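Local coordinates for minor structural protein 4 (Lactococcus phage Tuc2009, PDB 5E7T) that probably forms part of the baseplate at the tail tip of the virion, the organelle with which such phages attach to their host, at residues Ser2-Val7 with Gly101-Val106; Val18-Tyr23 with Glu87-Val92. All coordinates share one frame; numbering follows the deposited sequence.

Contact 1 (Ser2-Val7 with Gly101-Val106)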
loop_
_atom_site.group_PDB
_atom_site.type_symbol
_atom_site.label_atom_id
_atom_site.label_comp_id
_atom_site.label_asym_id
_atom_site.label_seq_id
_atom_site.Cartn_x
_atom_site.Cartn_y
_atom_site.Cartn_z
ATOM N N SER A 2 -3.888 -45.889 -14.625
ATOM C CA SER A 2 -2.792 -45.066 -14.070
ATOM C C SER A 2 -3.095 -44.681 -12.605
ATOM O O SER A 2 -2.187 -44.615 -11.763
ATOM C CB SER A 2 -2.609 -43.802 -14.911
ATOM O OG SER A 2 -3.836 -43.109 -15.101
ATOM N N GLY A 3 -4.382 -44.462 -12.337
ATOM C CA GLY A 3 -4.897 -44.123 -11.029
ATOM C C GLY A 3 -6.366 -43.787 -11.088
ATOM O O GLY A 3 -7.118 -44.273 -11.943
ATOM N N PHE A 4 -6.755 -42.952 -10.146
ATOM C CA PHE A 4 -8.083 -42.427 -9.925
ATOM C C PHE A 4 -7.933 -40.997 -10.365
ATOM O O PHE A 4 -7.017 -40.312 -9.916
ATOM C CB PHE A 4 -8.423 -42.556 -8.421
ATOM C CG PHE A 4 -9.580 -41.762 -7.878
ATOM C CD1 PHE A 4 -10.856 -41.910 -8.406
ATOM C CD2 PHE A 4 -9.415 -40.928 -6.785
ATOM C CE1 PHE A 4 -11.932 -41.179 -7.894
ATOM C CE2 PHE A 4 -10.495 -40.209 -6.262
ATOM C CZ PHE A 4 -11.745 -40.338 -6.822
ATOM N N ASN A 5 -8.744 -40.574 -11.326
ATOM C CA ASN A 5 -8.621 -39.256 -11.909
ATOM C C ASN A 5 -9.856 -38.427 -11.711
ATOM O O ASN A 5 -10.959 -38.858 -12.080
ATOM C CB ASN A 5 -8.314 -39.396 -13.393
ATOM C CG ASN A 5 -6.930 -39.919 -13.664
ATOM O OD1 ASN A 5 -5.964 -39.165 -13.692
ATOM N ND2 ASN A 5 -6.793 -41.221 -13.866
ATOM N N VAL A 6 -9.671 -37.220 -11.144
ATOM C CA VAL A 6 -10.765 -36.264 -10.965
ATOM C C VAL A 6 -10.509 -35.080 -11.889
ATOM O O VAL A 6 -9.446 -34.465 -11.811
ATOM C CB VAL A 6 -11.028 -35.834 -9.493
ATOM C CG1 VAL A 6 -12.092 -34.743 -9.423
ATOM C CG2 VAL A 6 -11.441 -37.022 -8.640
ATOM N N VAL A 7 -11.476 -34.778 -12.758
ATOM C CA VAL A 7 -11.413 -33.677 -13.714
ATOM C C VAL A 7 -12.021 -32.403 -13.126
ATOM O O VAL A 7 -13.157 -32.424 -12.651
ATOM C CB VAL A 7 -12.112 -34.050 -15.040
ATOM C CG1 VAL A 7 -12.158 -32.857 -15.979
ATOM C CG2 VAL A 7 -11.414 -35.222 -15.714
ATOM N N GLY A 101 -16.954 -30.206 -12.218
ATOM C CA GLY A 101 -15.997 -31.169 -11.687
ATOM C C GLY A 101 -16.624 -32.549 -11.656
ATOM O O GLY A 101 -17.842 -32.683 -11.457
ATOM N N TYR A 102 -15.812 -33.585 -11.901
ATOM C CA TYR A 102 -16.329 -34.950 -11.952
ATOM C C TYR A 102 -15.204 -35.988 -11.988
ATOM O O TYR A 102 -14.100 -35.668 -12.421
ATOM C CB TYR A 102 -17.262 -35.104 -13.187
ATOM C CG TYR A 102 -16.618 -34.700 -14.501
ATOM C CD1 TYR A 102 -16.662 -33.380 -14.949
ATOM C CD2 TYR A 102 -15.985 -35.640 -15.308
ATOM C CE1 TYR A 102 -16.042 -32.998 -16.137
ATOM C CE2 TYR A 102 -15.364 -35.269 -16.498
ATOM C CZ TYR A 102 -15.384 -33.947 -16.902
ATOM O OH TYR A 102 -14.756 -33.593 -18.069
ATOM N N VAL A 103 -15.480 -37.226 -11.544
ATOM C CA VAL A 103 -14.525 -38.338 -11.650
ATOM C C VAL A 103 -14.499 -38.670 -13.162
ATOM O O VAL A 103 -15.567 -38.784 -13.763
ATOM C CB VAL A 103 -14.977 -39.573 -10.823
ATOM C CG1 VAL A 103 -14.011 -40.728 -10.993
ATOM C CG2 VAL A 103 -15.144 -39.234 -9.356
ATOM N N GLU A 104 -13.307 -38.768 -13.770
ATOM C CA GLU A 104 -13.126 -39.071 -15.195
ATOM C C GLU A 104 -13.647 -40.477 -15.473
ATOM O O GLU A 104 -13.044 -41.443 -15.005
ATOM C CB GLU A 104 -11.628 -38.996 -15.560
ATOM C CG GLU A 104 -11.303 -38.872 -17.041
ATOM C CD GLU A 104 -9.828 -38.678 -17.363
ATOM O OE1 GLU A 104 -9.002 -39.490 -16.887
ATOM O OE2 GLU A 104 -9.498 -37.723 -18.105
ATOM N N LYS A 105 -14.778 -40.597 -16.200
ATOM C CA LYS A 105 -15.330 -41.908 -16.566
ATOM C C LYS A 105 -14.891 -42.283 -17.985
ATOM O O LYS A 105 -14.346 -43.374 -18.183
ATOM C CB LYS A 105 -16.861 -41.991 -16.375
ATOM C CG LYS A 105 -17.296 -42.181 -14.906
ATOM C CD LYS A 105 -18.824 -42.132 -14.702
ATOM C CE LYS A 105 -19.203 -41.918 -13.245
ATOM N NZ LYS A 105 -20.676 -41.764 -13.056
ATOM N N VAL A 106 -15.079 -41.368 -18.962
ATOM C CA VAL A 106 -14.625 -41.616 -20.335
ATOM C C VAL A 106 -13.169 -41.189 -20.377
ATOM O O VAL A 106 -12.860 -39.997 -20.300
ATOM C CB VAL A 106 -15.494 -40.963 -21.425
ATOM C CG1 VAL A 106 -15.156 -41.530 -22.792
ATOM C CG2 VAL A 106 -16.962 -41.170 -21.126
#

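Contact 2 (Val18-Tyr23 with Glu87-Val92)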
loop_
_atom_site.group_PDB
_atom_site.type_symbol
_atom_site.label_atom_id
_atom_site.label_comp_id
_atom_site.label_asym_id
_atom_site.label_seq_id
_atom_site.Cartn_x
_atom_site.Cartn_y
_atom_site.Cartn_z
ATOM N N VAL A 18 -4.021 -27.091 -7.712
ATOM C CA VAL A 18 -5.038 -27.830 -6.964
ATOM C C VAL A 18 -4.395 -28.463 -5.770
ATOM O O VAL A 18 -3.313 -29.038 -5.893
ATOM C CB VAL A 18 -5.853 -28.850 -7.793
ATOM C CG1 VAL A 18 -6.810 -29.625 -6.899
ATOM C CG2 VAL A 18 -6.643 -28.153 -8.900
ATOM N N LYS A 19 -5.036 -28.312 -4.598
ATOM C CA LYS A 19 -4.598 -28.937 -3.357
ATOM C C LYS A 19 -5.695 -29.880 -2.862
ATOM O O LYS A 19 -6.855 -29.471 -2.710
ATOM C CB LYS A 19 -4.169 -27.913 -2.314
ATOM C CG LYS A 19 -2.699 -27.573 -2.434
ATOM C CD LYS A 19 -2.480 -26.108 -2.136
ATOM C CE LYS A 19 -1.098 -25.641 -2.501
ATOM N NZ LYS A 19 -1.052 -24.154 -2.619
ATOM N N VAL A 20 -5.332 -31.163 -2.685
ATOM C CA VAL A 20 -6.252 -32.201 -2.250
ATOM C C VAL A 20 -6.064 -32.589 -0.772
ATOM O O VAL A 20 -4.930 -32.831 -0.306
ATOM C CB VAL A 20 -6.216 -33.444 -3.175
ATOM C CG1 VAL A 20 -7.384 -34.383 -2.890
ATOM C CG2 VAL A 20 -6.212 -33.040 -4.648
ATOM N N THR A 21 -7.204 -32.637 -0.054
ATOM C CA THR A 21 -7.333 -33.113 1.318
ATOM C C THR A 21 -8.472 -34.139 1.385
ATOM O O THR A 21 -9.379 -34.150 0.537
ATOM C CB THR A 21 -7.548 -31.997 2.367
ATOM O OG1 THR A 21 -8.697 -31.216 2.043
ATOM C CG2 THR A 21 -6.329 -31.143 2.591
ATOM N N TYR A 22 -8.408 -34.987 2.407
ATOM C CA TYR A 22 -9.380 -36.017 2.708
ATOM C C TYR A 22 -9.708 -35.937 4.212
ATOM O O TYR A 22 -8.813 -35.774 5.045
ATOM C CB TYR A 22 -8.819 -37.412 2.334
ATOM C CG TYR A 22 -9.683 -38.557 2.835
ATOM C CD1 TYR A 22 -9.516 -39.076 4.117
ATOM C CD2 TYR A 22 -10.663 -39.124 2.025
ATOM C CE1 TYR A 22 -10.321 -40.113 4.591
ATOM C CE2 TYR A 22 -11.460 -40.173 2.481
ATOM C CZ TYR A 22 -11.299 -40.652 3.771
ATOM O OH TYR A 22 -12.092 -41.668 4.242
ATOM N N TYR A 23 -10.984 -36.101 4.555
ATOM C CA TYR A 23 -11.455 -36.073 5.937
ATOM C C TYR A 23 -12.843 -36.686 6.086
ATOM O O TYR A 23 -13.674 -36.607 5.169
ATOM C CB TYR A 23 -11.404 -34.661 6.534
ATOM C CG TYR A 23 -12.074 -33.601 5.693
ATOM C CD1 TYR A 23 -11.358 -32.882 4.743
ATOM C CD2 TYR A 23 -13.420 -33.299 5.863
ATOM C CE1 TYR A 23 -11.977 -31.922 3.950
ATOM C CE2 TYR A 23 -14.049 -32.337 5.074
ATOM C CZ TYR A 23 -13.316 -31.633 4.136
ATOM O OH TYR A 23 -13.931 -30.660 3.387
ATOM N N GLU A 87 -17.282 -39.593 4.133
ATOM C CA GLU A 87 -15.993 -39.261 3.540
ATOM C C GLU A 87 -16.089 -38.115 2.607
ATOM O O GLU A 87 -16.993 -38.074 1.781
ATOM C CB GLU A 87 -15.464 -40.440 2.728
ATOM C CG GLU A 87 -15.080 -41.665 3.514
ATOM C CD GLU A 87 -14.691 -42.792 2.586
ATOM O OE1 GLU A 87 -15.605 -43.497 2.105
ATOM O OE2 GLU A 87 -13.486 -42.911 2.265
ATOM N N ILE A 88 -15.105 -37.220 2.673
ATOM C CA ILE A 88 -14.981 -36.088 1.773
ATOM C C ILE A 88 -13.577 -35.974 1.250
ATOM O O ILE A 88 -12.610 -36.091 2.000
ATOM C CB ILE A 88 -15.513 -34.751 2.354
ATOM C CG1 ILE A 88 -17.003 -34.680 2.119
ATOM C CG2 ILE A 88 -14.848 -33.538 1.684
ATOM C CD1 ILE A 88 -17.583 -33.581 2.605
ATOM N N MET A 89 -13.480 -35.746 -0.050
ATOM C CA MET A 89 -12.240 -35.465 -0.729
ATOM C C MET A 89 -12.453 -34.069 -1.263
ATOM O O MET A 89 -13.422 -33.817 -1.994
ATOM C CB MET A 89 -11.977 -36.464 -1.824
ATOM C CG MET A 89 -10.546 -36.617 -2.086
ATOM S SD MET A 89 -10.285 -38.050 -3.115
ATOM C CE MET A 89 -10.483 -39.391 -1.866
ATOM N N ARG A 90 -11.624 -33.141 -0.778
ATOM C CA ARG A 90 -11.718 -31.723 -1.057
ATOM C C ARG A 90 -10.597 -31.303 -2.015
ATOM O O ARG A 90 -9.439 -31.658 -1.789
ATOM C CB ARG A 90 -11.619 -30.977 0.279
ATOM C CG ARG A 90 -11.979 -29.523 0.188
ATOM C CD ARG A 90 -11.332 -28.710 1.283
ATOM N NE ARG A 90 -11.724 -27.316 1.138
ATOM C CZ ARG A 90 -11.143 -26.289 1.741
ATOM N NH1 ARG A 90 -10.102 -26.479 2.526
ATOM N NH2 ARG A 90 -11.578 -25.053 1.525
ATOM N N PHE A 91 -10.945 -30.548 -3.083
ATOM C CA PHE A 91 -10.021 -30.058 -4.115
ATOM C C PHE A 91 -10.068 -28.542 -4.114
ATOM O O PHE A 91 -11.108 -27.976 -4.400
ATOM C CB PHE A 91 -10.432 -30.608 -5.495
ATOM C CG PHE A 91 -10.421 -32.120 -5.595
ATOM C CD1 PHE A 91 -11.451 -32.882 -5.044
ATOM C CD2 PHE A 91 -9.387 -32.784 -6.248
ATOM C CE1 PHE A 91 -11.430 -34.275 -5.119
ATOM C CE2 PHE A 91 -9.368 -34.182 -6.320
ATOM C CZ PHE A 91 -10.393 -34.915 -5.760
ATOM N N VAL A 92 -8.981 -27.880 -3.738
ATOM C CA VAL A 92 -8.989 -26.421 -3.699
ATOM C C VAL A 92 -8.165 -25.880 -4.846
ATOM O O VAL A 92 -6.938 -26.089 -4.879
ATOM C CB VAL A 92 -8.526 -25.809 -2.343
ATOM C CG1 VAL A 92 -8.731 -24.299 -2.320
ATOM C CG2 VAL A 92 -9.230 -26.456 -1.163
#

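Contact 1 (Ser2-Val7 with Gly101-Val106)
V7 and Y102 exchange two backbone hydrogen bonds, the shorter running from V7 N to Y102 O at 2.8 Å and the other from Y102 N to V7 O. A third, from E104 N to N5 O at 2.9 Å, continues the antiparallel pairing just beyond the end of strand 98-103. Between them V6 and V103 form a non-hydrogen-bonded pair, their CA atoms 4.3 Å apart. With CG between its own backbone N and carbonyl carbon (chi1 54°), the Y102 side chain points the same way as V7 and lies beside it, and one ring face receives V7 CB in a CH-pi contact, 4.0 Å from the centroid and offset toward the rim. The phenol oxygen is hydrogen-bonded to E9 and K58. V7 CG2 rests on E104 CB and CG, and E104 OE1 passes beside N5 CB. On the other face of the pair, F4 crosses V103 at about a right angle, CE1 meeting V103 CG1 at 3.8 Å, and both also touch L82. Strand 98-103, outermost in its sheet within this chain, thus pairs antiparallel with strand 4-10, consistent with the immunoglobulin-like fold of baseplate upper proteins.

Contact 2 (Val18-Tyr23 with Glu87-Val92)
V18-Y23 and E87-V92 pair as neighbouring antiparallel strands in the interior of the eight-stranded sheet, with bonds running from K19-V92 through T21-R90 to Y23-I88. Each of these three pairs exchanges two backbone hydrogen bonds, and between them V20-F91 and Y22-M89 are non-hydrogen-bonded pairs. On the face carrying V20, Y22, M89 and F91, V20 lies alongside the F91 ring. V20 CG1 sits over one ring face, 4.2 Å from the centroid in a CH-pi contact, while V20 CG2 meets F91 CD2 at 3.6 Å; V18 CG1 comes up at the ring edge. Further along, Y22 CG is anti to the backbone N (chi1 170°), and the ring extends past M89, whose CE lies 3.9 Å from Y22 CD2. Beyond it, Y22 OH donates a hydrogen bond of 2.7 Å to E87 OE2, which is met on the anti side, 17° out of the carboxylate plane and at the edge of the ring. On the opposite face, that of T21, Y23, I88 and R90, Y23 and I88 run side by side, I88 CB over a ring face and CG2 3.5 Å from Y23 CZ. R90 lies beside T21, its CB 3.4 Å from T21 OG1, and its NE forms a salt bridge with E79; V92 CG2 covers one guanidinium face at its centre. T21 OG1 and Y23 OH are hydrogen-bonded to the chain of another protein, so this side takes part in the assembly. Strand 45-55 continues the sheet beyond V18-Y23 and strand 79-84 beyond E87-V92, while V18, M89 and F91 pack against strand 4-10.

Overall arrangement
From the N terminus the chain lays down strand 4-10 and then strand 17-24, so the first segments of both contacts come early in the sequence, and their partners follow some 94 residues later for contact 1 and 64 for contact 2. Strand 87-94 comes first and closes contact 2; strand 98-103 follows and closes contact 1, which leaves contact 2 nested inside the larger loop. Within the sheet the two pairs are separated by strands 45-55 and 58-63, yet they touch through space: V6 CG2 lies 3.7 Å from F91 CZ, and F4 CE2 packs on M89 SD. The curled sheet therefore brings strands 4-10 and 87-94 together across a shared hydrophobic interior.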